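Local coordinates for aldehyde dehydrogenase (Bartonella henselae, PDB 3I44), which probably oxidises aldehydes to carboxylic acids with a nicotinamide cofactor, as other members of the aldehyde dehydrogenase family do, at residues Val45-Pro48 with Ser49-Glu52; Val193-Pro196 with Ser197-Ala200; Ala323-Ile326 with Ala327-Gln331; Leu357-Ser360 with Gly361-Gly365. The protein carries 1 engineered substitution. One frame throughout, in Å; residues are numbered along the deposited sequence.

Contact 1: Val45-Pro48 with Ser49-Glu52. With NA (sodium ion), chain B.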
loop_
_atom_site.group_PDB
_atom_site.type_symbol
_atom_site.label_atom_id
_atom_site.label_comp_id
_atom_site.label_asym_id
_atom_site.label_seq_id
_atom_site.Cartn_x
_atom_site.Cartn_y
_atom_site.Cartn_z
ATOM N N VAL A 45 -1.314 -33.765 9.182
ATOM C CA VAL A 45 -2.291 -33.196 8.287
ATOM C C VAL A 45 -3.508 -34.121 8.300
ATOM O O VAL A 45 -3.376 -35.299 7.990
ATOM C CB VAL A 45 -1.731 -33.075 6.853
ATOM C CG1 VAL A 45 -2.759 -32.459 5.925
ATOM C CG2 VAL A 45 -0.449 -32.252 6.857
ATOM N N ILE A 46 -4.685 -33.581 8.643
ATOM C CA ILE A 46 -5.911 -34.369 8.681
ATOM C C ILE A 46 -6.677 -34.316 7.347
ATOM O O ILE A 46 -6.816 -33.249 6.742
ATOM C CB ILE A 46 -6.839 -33.900 9.835
ATOM C CG1 ILE A 46 -6.143 -34.058 11.200
ATOM C CG2 ILE A 46 -8.173 -34.663 9.847
ATOM C CD1 ILE A 46 -5.553 -35.433 11.450
ATOM N N ASP A 47 -7.116 -35.488 6.882
ATOM C CA ASP A 47 -8.103 -35.651 5.824
ATOM C C ASP A 47 -9.483 -35.432 6.430
ATOM O O ASP A 47 -9.939 -36.283 7.209
ATOM C CB ASP A 47 -8.000 -37.063 5.263
ATOM C CG ASP A 47 -8.980 -37.328 4.119
ATOM O OD1 ASP A 47 -10.055 -36.672 4.062
ATOM O OD2 ASP A 47 -8.653 -38.200 3.271
ATOM N N PRO A 48 -10.153 -34.283 6.104
ATOM C CA PRO A 48 -11.401 -33.916 6.748
ATOM C C PRO A 48 -12.603 -34.789 6.360
ATOM O O PRO A 48 -13.639 -34.674 6.987
ATOM C CB PRO A 48 -11.632 -32.498 6.261
ATOM C CG PRO A 48 -11.074 -32.527 4.862
ATOM C CD PRO A 48 -9.827 -33.354 5.010
ATOM N N SER A 49 -12.452 -35.611 5.324
ATOM C CA SER A 49 -13.506 -36.500 4.887
ATOM C C SER A 49 -13.590 -37.707 5.850
ATOM O O SER A 49 -14.674 -38.290 6.019
ATOM C CB SER A 49 -13.280 -36.947 3.422
ATOM O OG SER A 49 -13.553 -35.881 2.488
ATOM N N THR A 50 -12.463 -38.029 6.497
ATOM C CA THR A 50 -12.353 -39.178 7.418
ATOM C C THR A 50 -11.973 -38.846 8.877
ATOM O O THR A 50 -12.185 -39.669 9.764
ATOM C CB THR A 50 -11.282 -40.166 6.933
ATOM O OG1 THR A 50 -10.020 -39.487 6.857
ATOM C CG2 THR A 50 -11.645 -40.762 5.568
ATOM N N GLU A 51 -11.412 -37.670 9.133
ATOM C CA GLU A 51 -10.838 -37.317 10.451
ATOM C C GLU A 51 -9.510 -38.008 10.759
ATOM O O GLU A 51 -9.005 -37.901 11.866
ATOM C CB GLU A 51 -11.827 -37.531 11.611
ATOM C CG GLU A 51 -13.113 -36.804 11.401
ATOM C CD GLU A 51 -14.013 -36.725 12.642
ATOM O OE1 GLU A 51 -13.538 -36.483 13.774
ATOM O OE2 GLU A 51 -15.233 -36.845 12.448
ATOM N N GLU A 52 -8.923 -38.667 9.772
ATOM C CA GLU A 52 -7.660 -39.383 9.960
ATOM C C GLU A 52 -6.471 -38.630 9.378
ATOM O O GLU A 52 -6.615 -37.893 8.391
ATOM C CB GLU A 52 -7.768 -40.762 9.339
ATOM C CG GLU A 52 -8.638 -41.701 10.207
ATOM C CD GLU A 52 -9.228 -42.880 9.452
ATOM O OE1 GLU A 52 -8.786 -43.167 8.308
ATOM O OE2 GLU A 52 -10.152 -43.520 10.021
HETATM NA NA NA B . -6.113 -30.875 6.381
HETATM O O HOH W 1 -5.023 -30.744 8.797
HETATM O O HOH W 2 -10.843 -35.441 1.823
HETATM O O HOH W 3 -7.601 -30.312 7.638
#
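The carboxylate of Asp47 is contacted by Ser49 at one oxygen and by Thr50 over one face. Ser49 N gives its hydrogen to Asp47 OD1 at 2.9 Å, approaching almost in line with the C-O bond, as in an Asx turn. Thr50 OG1 lies above the flat group, 3.6 Å from Asp47 CG. Water 2 comes from the opposite side of the plane to reach OD1 at 2.7 Å, and it also bonds to Ser49 OG, which has a further partner in Gly335 N. With CG anti to the backbone N (chi1 -179°), the Asp47 carboxylate is carried over the turn rather than out along the strand.

The second flat group is the backbone carbonyl of Asp47, gripped by two amides. Glu51 N meets Asp47 O at 2.8 Å nearly in line with the C=O bond, though its own N-H is bent away from the oxygen, whereas Thr50 N sits 51° out of the carbonyl plane. These bonds close the beta-hairpin turn between strands 42-47 and 52-58, which pair antiparallel at one margin of a four-stranded sheet. Glu51 takes a positive phi (74°) to bring the chain round, and on the return Asp47 N bonds to Glu52 O at 2.9 Å. Thr50 OG1 accepts from Glu52 N at 3.2 Å, an ST turn inside the hairpin. On the hydrocarbon side, Ile46 CG2 packs 3.7 Å from Glu51 C. Ile46 O binds the sodium ion at 2.5 Å, with Glu112 O and Ile199 O completing the protein share of the site; water 1 joins the same ion to Ile46 N.

Contact 2: Val193-Pro196 with Ser197-Ala200. With NA (sodium ion), chain B.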
loop_
_atom_site.group_PDB
_atom_site.type_symbol
_atom_site.label_atom_id
_atom_site.label_comp_id
_atom_site.label_asym_id
_atom_site.label_seq_id
_atom_site.Cartn_x
_atom_site.Cartn_y
_atom_site.Cartn_z
ATOM N N VAL A 193 10.174 -16.631 -0.016
ATOM C CA VAL A 193 9.896 -17.702 0.924
ATOM C C VAL A 193 8.387 -17.823 1.064
ATOM O O VAL A 193 7.698 -16.860 1.428
ATOM C CB VAL A 193 10.540 -17.481 2.301
ATOM C CG1 VAL A 193 10.192 -18.670 3.262
ATOM C CG2 VAL A 193 12.055 -17.344 2.143
ATOM N N LEU A 194 7.883 -19.008 0.732
ATOM C CA LEU A 194 6.474 -19.358 0.873
ATOM C C LEU A 194 6.267 -20.187 2.150
ATOM O O LEU A 194 7.000 -21.168 2.393
ATOM C CB LEU A 194 6.005 -20.159 -0.337
ATOM C CG LEU A 194 4.608 -20.825 -0.264
ATOM C CD1 LEU A 194 3.519 -19.786 -0.188
ATOM C CD2 LEU A 194 4.374 -21.790 -1.431
ATOM N N LYS A 195 5.311 -19.768 2.967
ATOM C CA LYS A 195 4.794 -20.612 4.061
ATOM C C LYS A 195 3.352 -20.961 3.755
ATOM O O LYS A 195 2.467 -20.104 3.889
ATOM C CB LYS A 195 4.861 -19.889 5.415
ATOM C CG LYS A 195 4.444 -20.796 6.597
ATOM C CD LYS A 195 3.850 -20.031 7.768
ATOM C CE LYS A 195 2.378 -19.730 7.546
ATOM N NZ LYS A 195 1.531 -20.959 7.436
ATOM N N PRO A 196 3.089 -22.225 3.356
ATOM C CA PRO A 196 1.678 -22.489 3.075
ATOM C C PRO A 196 0.893 -22.783 4.344
ATOM O O PRO A 196 1.456 -22.713 5.439
ATOM C CB PRO A 196 1.735 -23.720 2.172
ATOM C CG PRO A 196 2.976 -24.393 2.570
ATOM C CD PRO A 196 3.943 -23.311 2.854
ATOM N N SER A 197 -0.396 -23.100 4.197
ATOM C CA SER A 197 -1.229 -23.391 5.345
ATOM C C SER A 197 -0.842 -24.730 5.942
ATOM O O SER A 197 -0.661 -25.708 5.227
ATOM C CB SER A 197 -2.684 -23.393 4.961
ATOM O OG SER A 197 -3.464 -23.901 6.036
ATOM N N GLU A 198 -0.718 -24.764 7.258
ATOM C CA GLU A 198 -0.275 -25.973 7.940
ATOM C C GLU A 198 -1.389 -27.026 7.967
ATOM O O GLU A 198 -1.109 -28.200 8.139
ATOM C CB GLU A 198 0.266 -25.669 9.359
ATOM C CG GLU A 198 -0.782 -25.263 10.387
ATOM C CD GLU A 198 -1.131 -23.786 10.384
ATOM O OE1 GLU A 198 -0.879 -23.053 9.391
ATOM O OE2 GLU A 198 -1.682 -23.357 11.404
ATOM N N ILE A 199 -2.642 -26.628 7.743
ATOM C CA ILE A 199 -3.704 -27.625 7.623
ATOM C C ILE A 199 -3.928 -28.131 6.197
ATOM O O ILE A 199 -4.676 -29.088 6.027
ATOM C CB ILE A 199 -5.025 -27.194 8.299
ATOM C CG1 ILE A 199 -5.759 -26.154 7.505
ATOM C CG2 ILE A 199 -4.778 -26.662 9.786
ATOM C CD1 ILE A 199 -7.160 -25.847 8.079
ATOM N N ALA A 200 -3.281 -27.529 5.187
ATOM C CA ALA A 200 -3.348 -28.036 3.792
ATOM C C ALA A 200 -2.061 -27.707 3.022
ATOM O O ALA A 200 -2.091 -26.955 2.034
ATOM C CB ALA A 200 -4.566 -27.427 3.059
HETATM NA NA NA B . -6.113 -30.875 6.381
HETATM O O HOH W 4 -0.664 -19.671 8.578
HETATM O O HOH W 3 -7.601 -30.312 7.638
HETATM O O HOH W 1 -5.023 -30.744 8.797
#
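This is a local contact at the carboxyl end of strand 191-195, where Lys195 reaches forward to Glu198 as the chain leaves a parallel part of the sheet for helix 202-213. The setting is the Rossmann-like cofactor domain of the aldehyde dehydrogenase fold, and the Lys-Pro-Ser-Glu sequence matches one whose lysine and glutamate hold the adenosine ribose in cofactor-bound relatives; a similar role is probable here, though no cofactor is bound in this structure.

The lysine chain runs out roughly extended and then folds back at its last two torsions (chi3 82°, chi4 63°), bringing the ammonium group over the next peptide. There Lys195 NZ bonds to Pro196 O at 2.7 Å, from well above the carbonyl plane. Gly226 O and water 4 take further bonds from the same nitrogen, leaving the glutamate a looser partner: Lys195 NZ and Glu198 OE1 form a long salt bridge of 3.7 Å. Water 4 spans the pair, firm toward the lysine and weak toward Glu198 OE1. The glutamate is bent at chi2 (-85°), which turns its carboxylate back toward the strand.

Beyond the ion pair, Ser197 to Ala200 make a type I beta turn closed by Ala200 N to Ser197 O at 3.2 Å, with a weak bond from Ile199 N to Ser197 OG alongside. The turn presents a carbonyl to sodium, Ile199 O standing 2.3 Å from the ion.

Contact 3: Ala323-Ile326 with Ala327-Gln331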
loop_
_atom_site.group_PDB
_atom_site.type_symbol
_atom_site.label_atom_id
_atom_site.label_comp_id
_atom_site.label_asym_id
_atom_site.label_seq_id
_atom_site.Cartn_x
_atom_site.Cartn_y
_atom_site.Cartn_z
ATOM N N ALA A 323 -34.300 -21.433 -2.596
ATOM C CA ALA A 323 -33.176 -21.783 -1.688
ATOM C C ALA A 323 -33.402 -23.121 -0.937
ATOM O O ALA A 323 -32.524 -23.978 -0.858
ATOM C CB ALA A 323 -32.955 -20.646 -0.686
ATOM N N LYS A 324 -34.610 -23.304 -0.409
ATOM C CA LYS A 324 -34.975 -24.558 0.253
ATOM C C LYS A 324 -34.788 -25.758 -0.663
ATOM O O LYS A 324 -34.131 -26.714 -0.289
ATOM C CB LYS A 324 -36.432 -24.499 0.731
ATOM C CG LYS A 324 -36.893 -25.714 1.554
ATOM C CD LYS A 324 -38.349 -25.454 2.048
ATOM C CE LYS A 324 -38.738 -26.257 3.283
ATOM N NZ LYS A 324 -39.248 -27.593 2.922
ATOM N N ASP A 325 -35.383 -25.706 -1.856
ATOM C CA ASP A 325 -35.262 -26.797 -2.838
ATOM C C ASP A 325 -33.813 -27.121 -3.183
ATOM O O ASP A 325 -33.390 -28.293 -3.168
ATOM C CB ASP A 325 -36.021 -26.431 -4.140
ATOM C CG ASP A 325 -36.145 -27.619 -5.115
ATOM O OD1 ASP A 325 -36.803 -28.625 -4.767
ATOM O OD2 ASP A 325 -35.597 -27.541 -6.245
ATOM N N ILE A 326 -33.046 -26.080 -3.518
ATOM C CA ILE A 326 -31.658 -26.301 -3.910
ATOM C C ILE A 326 -30.864 -26.886 -2.733
ATOM O O ILE A 326 -30.148 -27.873 -2.900
ATOM C CB ILE A 326 -30.997 -25.014 -4.458
ATOM C CG1 ILE A 326 -31.697 -24.536 -5.735
ATOM C CG2 ILE A 326 -29.565 -25.279 -4.759
ATOM C CD1 ILE A 326 -31.580 -25.502 -6.918
ATOM N N ALA A 327 -31.020 -26.308 -1.539
ATOM C CA ALA A 327 -30.370 -26.866 -0.340
ATOM C C ALA A 327 -30.697 -28.349 -0.142
ATOM O O ALA A 327 -29.803 -29.177 0.034
ATOM C CB ALA A 327 -30.773 -26.089 0.917
ATOM N N GLU A 328 -31.983 -28.690 -0.184
ATOM C CA GLU A 328 -32.383 -30.085 0.047
ATOM C C GLU A 328 -31.826 -31.005 -1.024
ATOM O O GLU A 328 -31.518 -32.154 -0.741
ATOM C CB GLU A 328 -33.905 -30.204 0.165
ATOM C CG GLU A 328 -34.378 -29.578 1.480
ATOM C CD GLU A 328 -35.879 -29.426 1.609
ATOM O OE1 GLU A 328 -36.612 -29.633 0.609
ATOM O OE2 GLU A 328 -36.303 -29.071 2.738
ATOM N N LYS A 329 -31.650 -30.488 -2.234
ATOM C CA LYS A 329 -31.044 -31.259 -3.313
ATOM C C LYS A 329 -29.500 -31.207 -3.346
ATOM O O LYS A 329 -28.889 -31.813 -4.215
ATOM C CB LYS A 329 -31.589 -30.765 -4.658
ATOM C CG LYS A 329 -33.063 -31.082 -4.851
ATOM C CD LYS A 329 -33.571 -30.542 -6.184
ATOM C CE LYS A 329 -34.994 -31.051 -6.468
ATOM N NZ LYS A 329 -35.627 -30.237 -7.556
ATOM N N THR A 330 -28.874 -30.443 -2.455
ATOM C CA THR A 330 -27.418 -30.345 -2.445
ATOM C C THR A 330 -26.920 -31.507 -1.602
ATOM O O THR A 330 -27.188 -31.551 -0.384
ATOM C CB THR A 330 -26.951 -28.996 -1.844
ATOM O OG1 THR A 330 -27.351 -27.934 -2.715
ATOM C CG2 THR A 330 -25.428 -28.956 -1.625
ATOM N N GLN A 331 -26.234 -32.449 -2.240
ATOM C CA GLN A 331 -25.692 -33.624 -1.542
ATOM C C GLN A 331 -24.382 -33.273 -0.828
ATOM O O GLN A 331 -23.684 -32.327 -1.232
ATOM C CB GLN A 331 -25.465 -34.782 -2.528
ATOM C CG GLN A 331 -26.759 -35.295 -3.237
ATOM C CD GLN A 331 -27.870 -35.631 -2.243
ATOM O OE1 GLN A 331 -27.636 -36.346 -1.257
ATOM N NE2 GLN A 331 -29.086 -35.099 -2.482
#
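Ile326 with Thr330, and Lys324 and Asp325 with Glu328 and Lys329, divide the last turns of helix 316-329 into a packed face and a charged one. The helix belongs to what is probably the catalytic domain of the aldehyde dehydrogenase fold, lying against its mixed sheet.

On the packed face, Ala323 and Ala327 rest on Val389 of strand 388-391, while Ala323 and Ile326 meet Val292 of helix 287-296. The two alanines follow each other one helical turn apart, Ala327 CB lying against Ala323 O, and are joined by the backbone bond from Ala327 N to Ala323 O (2.9 Å). Ile326 CG2 comes within 4.0 Å of Thr330 OG1, and Thr330 itself is wedged against Phe296, Ile342 and Pro387.

The exposed side carries two ion pairs, each spanning four residues. Lys324 and Glu328, which border strand 367-370, form the looser one: Lys324 folds its end at chi4 (-86°) so that NZ approaches Glu328 OE2 at 3.3 Å, a weak hydrogen bond within a salt bridge; both residues also touch a crystal neighbour, which may influence their positions. The Asp325 pair is tighter. Lys329 stretches out beyond CG, laying CE beside the carboxylate, and its NZ uses the syn lone pair of Asp325 OD2 at 3.0 Å, with only a weak second bond to OD1. The two acids stand apart, Asp325 OD1 and Glu328 OE1 being 5.5 Å from each other.

Near the C-terminal end of the helix, Thr330 OG1 donates to Ile326 O at 2.8 Å, placed 48° out of the carbonyl plane.

Contact 4: Leu357-Ser360 with Gly361-Gly365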
loop_
_atom_site.group_PDB
_atom_site.type_symbol
_atom_site.label_atom_id
_atom_site.label_comp_id
_atom_site.label_asym_id
_atom_site.label_seq_id
_atom_site.Cartn_x
_atom_site.Cartn_y
_atom_site.Cartn_z
ATOM N N LEU A 357 -22.132 -20.602 14.751
ATOM C CA LEU A 357 -22.769 -19.503 14.015
ATOM C C LEU A 357 -24.171 -19.925 13.577
ATOM O O LEU A 357 -25.112 -19.125 13.667
ATOM C CB LEU A 357 -21.867 -19.020 12.840
ATOM C CG LEU A 357 -20.861 -17.890 13.235
ATOM C CD1 LEU A 357 -19.666 -17.789 12.289
ATOM C CD2 LEU A 357 -21.552 -16.518 13.353
ATOM N N ILE A 358 -24.324 -21.179 13.141
ATOM C CA ILE A 358 -25.666 -21.719 12.806
ATOM C C ILE A 358 -26.604 -21.640 14.049
ATOM O O ILE A 358 -27.704 -21.062 13.997
ATOM C CB ILE A 358 -25.582 -23.151 12.267
ATOM C CG1 ILE A 358 -25.007 -23.152 10.843
ATOM C CG2 ILE A 358 -26.962 -23.803 12.206
ATOM C CD1 ILE A 358 -24.575 -24.516 10.363
ATOM N N GLN A 359 -26.135 -22.173 15.171
ATOM C CA GLN A 359 -26.880 -22.081 16.433
ATOM C C GLN A 359 -27.242 -20.622 16.769
ATOM O O GLN A 359 -28.395 -20.341 17.145
ATOM C CB GLN A 359 -26.107 -22.755 17.579
ATOM C CG GLN A 359 -26.942 -22.927 18.852
ATOM C CD GLN A 359 -28.152 -23.819 18.622
ATOM O OE1 GLN A 359 -28.015 -24.969 18.216
ATOM N NE2 GLN A 359 -29.337 -23.283 18.848
ATOM N N SER A 360 -26.307 -19.686 16.558
ATOM C CA SER A 360 -26.585 -18.250 16.772
ATOM C C SER A 360 -27.753 -17.737 15.926
ATOM O O SER A 360 -28.552 -16.860 16.376
ATOM C CB SER A 360 -25.345 -17.374 16.514
ATOM O OG SER A 360 -25.203 -16.970 15.146
ATOM N N GLY A 361 -27.854 -18.246 14.693
ATOM C CA GLY A 361 -28.927 -17.831 13.798
ATOM C C GLY A 361 -30.247 -18.259 14.388
ATOM O O GLY A 361 -31.196 -17.488 14.432
ATOM N N ILE A 362 -30.302 -19.489 14.868
ATOM C CA ILE A 362 -31.510 -19.982 15.556
ATOM C C ILE A 362 -31.825 -19.120 16.799
ATOM O O ILE A 362 -32.925 -18.579 16.926
ATOM C CB ILE A 362 -31.369 -21.472 15.938
ATOM C CG1 ILE A 362 -31.251 -22.317 14.671
ATOM C CG2 ILE A 362 -32.605 -21.931 16.785
ATOM C CD1 ILE A 362 -30.664 -23.660 14.881
ATOM N N ASP A 363 -30.828 -18.929 17.656
ATOM C CA ASP A 363 -31.029 -18.219 18.926
ATOM C C ASP A 363 -31.404 -16.776 18.754
ATOM O O ASP A 363 -32.140 -16.232 19.570
ATOM C CB ASP A 363 -29.762 -18.267 19.761
ATOM C CG ASP A 363 -29.416 -19.647 20.187
ATOM O OD1 ASP A 363 -30.245 -20.550 20.003
ATOM O OD2 ASP A 363 -28.300 -19.844 20.675
ATOM N N GLU A 364 -30.898 -16.134 17.701
ATOM C CA GLU A 364 -31.183 -14.715 17.485
ATOM C C GLU A 364 -32.519 -14.499 16.796
ATOM O O GLU A 364 -32.935 -13.351 16.578
ATOM C CB GLU A 364 -30.029 -14.010 16.746
ATOM C CG GLU A 364 -28.802 -13.824 17.671
ATOM C CD GLU A 364 -27.635 -13.099 17.020
ATOM O OE1 GLU A 364 -27.522 -13.121 15.787
ATOM O OE2 GLU A 364 -26.799 -12.536 17.754
ATOM N N GLY A 365 -33.197 -15.591 16.467
ATOM C CA GLY A 365 -34.539 -15.498 15.925
ATOM C C GLY A 365 -34.660 -15.416 14.412
ATOM O O GLY A 365 -35.707 -15.011 13.934
HETATM O O HOH W 5 -26.796 -15.102 14.107
#
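Ser360, Gln359 and Gly361 carry this contact: the first two meet the following turn, while Gly361 reaches back to the one before. Gly361 N and Ser360 OG converge on one acceptor, Leu357 O, the hydroxyl at 2.6 Å and the amide at 3.1 Å. A weak second bond links Gly361 N to Ile358 O at 2.9 Å. The serine oxygen stands between its own backbone N and carbonyl carbon (chi1 88°), which folds it back over the preceding turn. There it also receives a bond from water 5, 2.7 Å from Ser360 OG, and the same water donates to Glu364 OE1, an oxygen also held by Arg398 N. Ser360 O accepts from Glu364 N at 2.8 Å, with Glu364 CB and CG close beyond the carbonyl oxygen.

These bonds belong to the C-terminal end of helix 348-363, which closes in a Schellman motif: Gly365 takes a positive phi (91°) and its N bonds to Ile362 O. Ser360 packs on Arg398 and Ile399 of helix 398-401, and Ile358, from a different side of the helix, lies on Thr388 and Phe390 of strand 388-391.

Gln359 kinks at chi2, and NE2 points an N-H lying in the amide plane at Asp363 OD1, 3.1 Å away. The carboxylate is met from above its plane, the two flat groups being turned 38° from each other. Asp363 N bonds to Gln359 O through the backbone.

Overall arrangement
Contacts 1 and 2 share the sodium ion and two of its waters, so that a hairpin turn and the exit from a cofactor-domain strand are joined through backbone carbonyls; they also touch where Val45 CG1 packs 3.9 Å from Ile199 O. Contact 2 is the buried one, while the other three are partly buried. Contacts 3 and 4 end successive helices, their centres about 20 Å apart, and both helices pack on strand 388-391. Their chemistry differs: contact 3 places two lysine-carboxylate pairs on its exposed side, whereas contact 4 uses an amide-carboxylate bond, a serine and a bridging water. Contact 1 instead relies on carbonyl and carboxylate acceptors filled by nearby amides.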